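303aa long hypothetical esterase (Sulfolobus tokodaii, PDB 3AIN) is a thermostable HSL-like carboxylesterase that hydrolyses carboxylic ester bonds and probably uses the serine-hydrolase machinery of its alpha/beta hydrolase fold. Local coordinates at residues 76-81 with 104-109; 143-148 with 186-191. The protein carries 1 engineered substitution. All coordinates share one frame; numbering follows the deposited sequence.

Interaction 1 (76-81 with 104-109). With PO4 (phosphate ion), chain F.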
loop_
_atom_site.group_PDB
_atom_site.type_symbol
_atom_site.label_atom_id
_atom_site.label_comp_id
_atom_site.label_asym_id
_atom_site.label_seq_id
_atom_site.Cartn_x
_atom_site.Cartn_y
_atom_site.Cartn_z
ATOM N N ASN A 76 -31.573 3.404 18.667
ATOM C CA ASN A 76 -31.611 3.942 17.321
ATOM C C ASN A 76 -30.221 4.506 17.023
ATOM O O ASN A 76 -29.689 5.293 17.796
ATOM C CB ASN A 76 -32.662 5.062 17.229
ATOM C CG ASN A 76 -34.084 4.527 17.252
ATOM O OD1 ASN A 76 -34.370 3.474 16.687
ATOM N ND2 ASN A 76 -34.993 5.287 17.848
ATOM N N ILE A 77 -29.626 4.046 15.933
ATOM C CA ILE A 77 -28.195 4.271 15.680
ATOM C C ILE A 77 -28.085 5.337 14.591
ATOM O O ILE A 77 -28.487 5.108 13.459
ATOM C CB ILE A 77 -27.560 2.976 15.166
ATOM C CG1 ILE A 77 -27.750 1.868 16.209
ATOM C CG2 ILE A 77 -26.069 3.176 14.810
ATOM C CD1 ILE A 77 -27.635 0.489 15.610
ATOM N N LYS A 78 -27.512 6.481 14.931
ATOM C CA LYS A 78 -27.268 7.518 13.910
ATOM C C LYS A 78 -26.212 7.017 12.917
ATOM O O LYS A 78 -25.232 6.380 13.305
ATOM C CB LYS A 78 -26.798 8.814 14.561
ATOM C CG LYS A 78 -26.761 9.994 13.581
ATOM C CD LYS A 78 -26.469 11.325 14.286
ATOM C CE LYS A 78 -25.956 12.347 13.276
ATOM N NZ LYS A 78 -26.316 13.737 13.646
ATOM N N ALA A 79 -26.374 7.344 11.645
ATOM C CA ALA A 79 -25.304 7.091 10.687
ATOM C C ALA A 79 -25.280 8.166 9.625
ATOM O O ALA A 79 -26.294 8.837 9.377
ATOM C CB ALA A 79 -25.470 5.724 10.039
ATOM N N ARG A 80 -24.094 8.421 9.088
ATOM C CA ARG A 80 -23.970 9.420 8.033
ATOM C C ARG A 80 -23.590 8.745 6.728
ATOM O O ARG A 80 -22.669 7.907 6.674
ATOM C CB ARG A 80 -22.959 10.513 8.388
ATOM C CG ARG A 80 -22.839 11.573 7.279
ATOM C CD ARG A 80 -22.134 12.836 7.715
ATOM N NE ARG A 80 -22.965 13.577 8.669
ATOM C CZ ARG A 80 -22.501 14.417 9.587
ATOM N NH1 ARG A 80 -21.204 14.725 9.625
ATOM N NH2 ARG A 80 -23.333 14.902 10.508
ATOM N N VAL A 81 -24.396 8.991 5.700
ATOM C CA VAL A 81 -24.223 8.319 4.426
ATOM C C VAL A 81 -23.555 9.278 3.446
ATOM O O VAL A 81 -24.031 10.399 3.239
ATOM C CB VAL A 81 -25.588 7.919 3.833
ATOM C CG1 VAL A 81 -25.401 7.208 2.487
ATOM C CG2 VAL A 81 -26.376 7.059 4.839
ATOM N N GLY A 104 -14.283 9.766 19.787
ATOM C CA GLY A 104 -14.636 9.806 18.370
ATOM C C GLY A 104 -16.118 9.637 18.080
ATOM O O GLY A 104 -16.919 9.373 18.985
ATOM N N ASP A 105 -16.501 10.013 16.865
ATOM C CA ASP A 105 -17.897 10.099 16.489
ATOM C C ASP A 105 -17.971 10.484 15.015
ATOM O O ASP A 105 -16.951 10.710 14.382
ATOM C CB ASP A 105 -18.579 11.170 17.333
ATOM C CG ASP A 105 -18.184 12.549 16.924
ATOM O OD1 ASP A 105 -16.985 12.874 17.042
ATOM O OD2 ASP A 105 -19.077 13.283 16.447
ATOM N N ILE A 106 -19.185 10.567 14.491
ATOM C CA ILE A 106 -19.380 10.846 13.075
ATOM C C ILE A 106 -18.781 12.196 12.667
ATOM O O ILE A 106 -18.116 12.301 11.626
ATOM C CB ILE A 106 -20.881 10.843 12.732
ATOM C CG1 ILE A 106 -21.374 9.407 12.555
ATOM C CG2 ILE A 106 -21.154 11.686 11.478
ATOM C CD1 ILE A 106 -22.903 9.327 12.531
ATOM N N GLU A 107 -18.921 13.206 13.528
ATOM C CA GLU A 107 -18.400 14.521 13.161
ATOM C C GLU A 107 -16.880 14.569 13.102
ATOM O O GLU A 107 -16.323 15.083 12.144
ATOM C CB GLU A 107 -18.944 15.641 14.063
ATOM C CG GLU A 107 -20.447 15.610 14.274
ATOM C CD GLU A 107 -21.238 16.055 13.057
ATOM O OE1 GLU A 107 -22.461 15.804 13.035
ATOM O OE2 GLU A 107 -20.622 16.538 12.082
ATOM N N SER A 108 -16.210 14.044 14.132
ATOM C CA SER A 108 -14.760 14.116 14.168
ATOM C C SER A 108 -14.152 13.265 13.054
ATOM O O SER A 108 -13.051 13.547 12.599
ATOM C CB SER A 108 -14.185 13.720 15.548
ATOM O OG SER A 108 -14.574 12.406 15.930
ATOM N N TYR A 109 -14.904 12.259 12.595
ATOM C CA TYR A 109 -14.439 11.359 11.531
ATOM C C TYR A 109 -14.962 11.757 10.154
ATOM O O TYR A 109 -14.615 11.139 9.130
ATOM C CB TYR A 109 -14.808 9.907 11.872
ATOM C CG TYR A 109 -13.687 9.223 12.637
ATOM C CD1 TYR A 109 -12.861 8.303 12.004
ATOM C CD2 TYR A 109 -13.419 9.569 13.969
ATOM C CE1 TYR A 109 -11.766 7.784 12.648
ATOM C CE2 TYR A 109 -12.373 8.978 14.667
ATOM C CZ TYR A 109 -11.582 8.042 14.010
ATOM O OH TYR A 109 -10.534 7.445 14.706
HETATM P P PO4 F . -7.713 7.300 17.565
HETATM O O1 PO4 F . -7.166 6.389 16.484
HETATM O O2 PO4 F . -8.950 8.055 17.092
HETATM O O3 PO4 F . -6.642 8.291 17.955
HETATM O O4 PO4 F . -8.088 6.442 18.752
#

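Interaction 2 (143-148 with 186-191)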
loop_
_atom_site.group_PDB
_atom_site.type_symbol
_atom_site.label_atom_id
_atom_site.label_comp_id
_atom_site.label_asym_id
_atom_site.label_seq_id
_atom_site.Cartn_x
_atom_site.Cartn_y
_atom_site.Cartn_z
ATOM N N ASP A 143 -24.381 -2.515 18.274
ATOM C CA ASP A 143 -24.691 -1.459 17.313
ATOM C C ASP A 143 -23.985 -1.651 15.971
ATOM O O ASP A 143 -24.560 -1.399 14.910
ATOM C CB ASP A 143 -24.335 -0.081 17.870
ATOM C CG ASP A 143 -25.219 0.328 19.019
ATOM O OD1 ASP A 143 -26.121 -0.445 19.390
ATOM O OD2 ASP A 143 -24.953 1.402 19.595
ATOM N N SER A 144 -22.702 -1.996 16.009
ATOM C CA SER A 144 -21.962 -2.156 14.754
ATOM C C SER A 144 -22.523 -3.252 13.876
ATOM O O SER A 144 -22.660 -3.071 12.663
ATOM C CB SER A 144 -20.464 -2.364 15.029
ATOM O OG SER A 144 -19.930 -1.216 15.709
ATOM N N PHE A 145 -22.914 -4.370 14.494
ATOM C CA PHE A 145 -23.460 -5.488 13.728
ATOM C C PHE A 145 -24.883 -5.133 13.271
ATOM O O PHE A 145 -25.260 -5.424 12.149
ATOM C CB PHE A 145 -23.508 -6.755 14.589
ATOM C CG PHE A 145 -24.040 -7.940 13.866
ATOM C CD1 PHE A 145 -23.435 -8.351 12.689
ATOM C CD2 PHE A 145 -25.332 -8.361 14.118
ATOM C CE1 PHE A 145 -23.997 -9.374 11.922
ATOM C CE2 PHE A 145 -25.872 -9.429 13.402
ATOM C CZ PHE A 145 -25.225 -9.895 12.273
ATOM N N ASP A 146 -25.662 -4.538 14.161
ATOM C CA ASP A 146 -27.056 -4.176 13.816
ATOM C C ASP A 146 -27.033 -3.216 12.620
ATOM O O ASP A 146 -27.847 -3.341 11.699
ATOM C CB ASP A 146 -27.756 -3.478 14.992
ATOM C CG ASP A 146 -28.178 -4.449 16.097
ATOM O OD1 ASP A 146 -28.047 -5.683 15.915
ATOM O OD2 ASP A 146 -28.597 -3.967 17.158
ATOM N N ALA A 147 -26.116 -2.245 12.640
ATOM C CA ALA A 147 -25.976 -1.332 11.483
ATOM C C ALA A 147 -25.586 -2.067 10.211
ATOM O O ALA A 147 -26.137 -1.791 9.137
ATOM C CB ALA A 147 -24.955 -0.189 11.810
ATOM N N LEU A 148 -24.629 -2.981 10.287
ATOM C CA LEU A 148 -24.248 -3.699 9.093
ATOM C C LEU A 148 -25.411 -4.502 8.516
ATOM O O LEU A 148 -25.651 -4.479 7.407
ATOM C CB LEU A 148 -23.076 -4.618 9.370
ATOM C CG LEU A 148 -22.508 -5.479 8.260
ATOM C CD1 LEU A 148 -23.427 -6.575 8.051
ATOM C CD2 LEU A 148 -22.327 -4.740 6.999
ATOM N N GLU A 186 -24.406 -15.488 10.444
ATOM C CA GLU A 186 -25.766 -15.237 9.976
ATOM C C GLU A 186 -25.920 -15.337 8.463
ATOM O O GLU A 186 -26.821 -14.715 7.904
ATOM C CB GLU A 186 -26.236 -13.848 10.412
ATOM C CG GLU A 186 -26.020 -13.570 11.877
ATOM C CD GLU A 186 -27.290 -13.156 12.574
ATOM O OE1 GLU A 186 -28.195 -12.632 11.893
ATOM O OE2 GLU A 186 -27.342 -13.273 13.816
ATOM N N ASN A 187 -24.953 -15.973 7.802
ATOM C CA ASN A 187 -24.907 -16.069 6.338
ATOM C C ASN A 187 -25.018 -14.739 5.583
ATOM O O ASN A 187 -25.610 -14.671 4.508
ATOM C CB ASN A 187 -25.931 -17.087 5.805
ATOM C CG ASN A 187 -25.446 -17.796 4.542
ATOM O OD1 ASN A 187 -26.221 -18.458 3.846
ATOM N ND2 ASN A 187 -24.175 -17.602 4.208
ATOM N N ILE A 188 -24.428 -13.686 6.138
ATOM C CA ILE A 188 -24.380 -12.404 5.452
ATOM C C ILE A 188 -23.046 -12.339 4.746
ATOM O O ILE A 188 -22.020 -12.610 5.369
ATOM C CB ILE A 188 -24.449 -11.244 6.457
ATOM C CG1 ILE A 188 -25.844 -11.169 7.077
ATOM C CG2 ILE A 188 -24.022 -9.924 5.803
ATOM C CD1 ILE A 188 -25.893 -10.276 8.308
ATOM N N LYS A 189 -23.086 -12.208 3.421
ATOM C CA LYS A 189 -21.910 -12.404 2.588
ATOM C C LYS A 189 -21.330 -11.045 2.217
ATOM O O LYS A 189 -21.771 -10.416 1.261
ATOM C CB LYS A 189 -22.272 -13.175 1.312
ATOM C CG LYS A 189 -22.681 -14.618 1.564
ATOM C CD LYS A 189 -23.773 -15.072 0.601
ATOM C CE LYS A 189 -24.565 -16.236 1.185
ATOM N NZ LYS A 189 -24.634 -17.387 0.244
ATOM N N LEU A 190 -20.308 -10.621 2.959
ATOM C CA LEU A 190 -19.634 -9.359 2.687
ATOM C C LEU A 190 -18.541 -9.534 1.633
ATOM O O LEU A 190 -17.897 -10.583 1.571
ATOM C CB LEU A 190 -18.978 -8.874 3.984
ATOM C CG LEU A 190 -19.922 -8.762 5.173
ATOM C CD1 LEU A 190 -19.111 -8.355 6.422
ATOM C CD2 LEU A 190 -20.968 -7.710 4.849
ATOM N N LYS A 191 -18.216 -8.439 0.954
ATOM C CA LYS A 191 -17.238 -8.459 -0.129
ATOM C C LYS A 191 -15.815 -8.389 0.416
ATOM O O LYS A 191 -14.896 -8.891 -0.220
ATOM C CB LYS A 191 -17.462 -7.301 -1.104
ATOM C CG LYS A 191 -18.710 -7.438 -2.000
ATOM C CD LYS A 191 -18.874 -8.854 -2.519
ATOM C CE LYS A 191 -20.224 -9.011 -3.222
ATOM N NZ LYS A 191 -20.079 -8.823 -4.688
#

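Interaction 1 (76-81 with 104-109)
Arg80 turns CG to the carbonyl side, opposite its N (chi1 -180°), and bends at chi3, leaving strand 76-83 toward the loop 104-109, where Glu107, bent at chi2, brings its carboxylate to the end of the guanidinium. The grip is end-on and bidentate: Arg80 NH2 gives a 2.8 Å bond to Glu107 OE1, reached on its syn side but tilted out of the carboxylate plane, and Arg80 NH1 a straighter 3.1 Å bond to Glu107 OE2 (164° at the hydrogen). The pairing is not coplanar, since guanidinium and carboxylate planes stand 60° apart and OE2 is approached from above its carboxylate plane. Ile106 supplies the apolar half of the contact, laying CG2 over one guanidinium face, 3.6 Å from Arg80 CZ, while its CD1 reaches the strand backbone 3.8 Å from Ala79 CA.

In this alpha/beta hydrolase fold the loop leads from strand 92-96 to helix 110-120. Asp105 braces its turn twice: OD1 accepts from Ser108 N, an Asx motif, and from the same face of the carboxylate Ser108 OG at 2.7 Å; OD2 accepts from Glu107 N at 2.9 Å, an Asx turn. Salt bridges from Arg80 NE to Asp67 and from NH1 to Asp110 complete a cluster of three carboxylates round one guanidinium. A leucine in place of Arg80 would probably leave Glu107, Asp67 and Asp110 without the cation they share. At the far end of the loop, Tyr109 OH lies near Asp169 OD2 and 2.9 Å from O2 of a phosphate ion, probably picked up from the crystallisation liquor.

Interaction 2 (143-148 with 186-191)
Phe145 and Leu148 of helix 139-153 meet Glu186, Ile188 and Leu190, which belong to the link between helix 171-185 and strand 192-196. In the alpha/beta hydrolase fold this packs helix 139-153 against the link that follows the neighbouring helix of the same layer, on one face of the central sheet: Leu148 also touches Val94, Tyr96, Ile164 and Val166 of the strands beneath, and Thr179 and Ser183 of the adjoining helix. The contact is modest, burying 204 Å² over both sides.

Backbone geometry sets the approach. Asn187, with positive phi, is the C-prime residue of a Schellman motif that closes helix 171-185, Ile188 N bonding to Ser183 O. Beyond this turn the CB atoms of Ile188 and Leu190 both point toward helix 139-153.

Contacts with the phenylalanine ring come next. A chi1 of -179° sets CG of Phe145 beside its own carbonyl carbon and carries the ring's far end toward the link, although its CB does not point there. Phe145 CZ then lies 3.8 Å from Glu186 CG and 4.0 Å from Ile188 CD1, both carbons approaching obliquely. The glutamate lends its aliphatic stem as well as its carboxyl carbon, Glu186 CD standing 3.9 Å from Phe145 CZ, with the carboxylate plane turned 67° from the ring.

The remaining contacts are between branched aliphatic side chains. Leu148 and Ile188 reach for one another tip to tip, Leu148 CD1 ending 4.1 Å from Ile188 CG2; the isoleucine thus offers CD1 to the ring and CG2 to the leucine. Leu190, which leans also on Ile164 and Pro253, crosses Leu148 obliquely and inserts one methyl beside both of its branches, with Leu190 CD2 3.9 Å from Leu148 CD2 and 4.2 Å from Leu148 CD1.

How the interactions relate
Interaction 1 and interaction 2 follow one another along the chain and have centres about 18 Å apart, yet they touch through strand 76-83 and helix 139-153. Ile77 makes the connection, its CD1 lying 3.7 Å from Asp143 O and 4.0 Å from Asp146 CB. The strand thus meets the loop 104-109 with Arg80 and helix 139-153 with Ile77. Tyr109, at the end of the loop segment, reaches toward the probable active site, where it neighbours the phosphate and Asp169 of the likely nucleophile elbow, while the Arg80-Glu107-Ile106 contact itself stands back from it. Interaction 2 is packing remote from the phosphate.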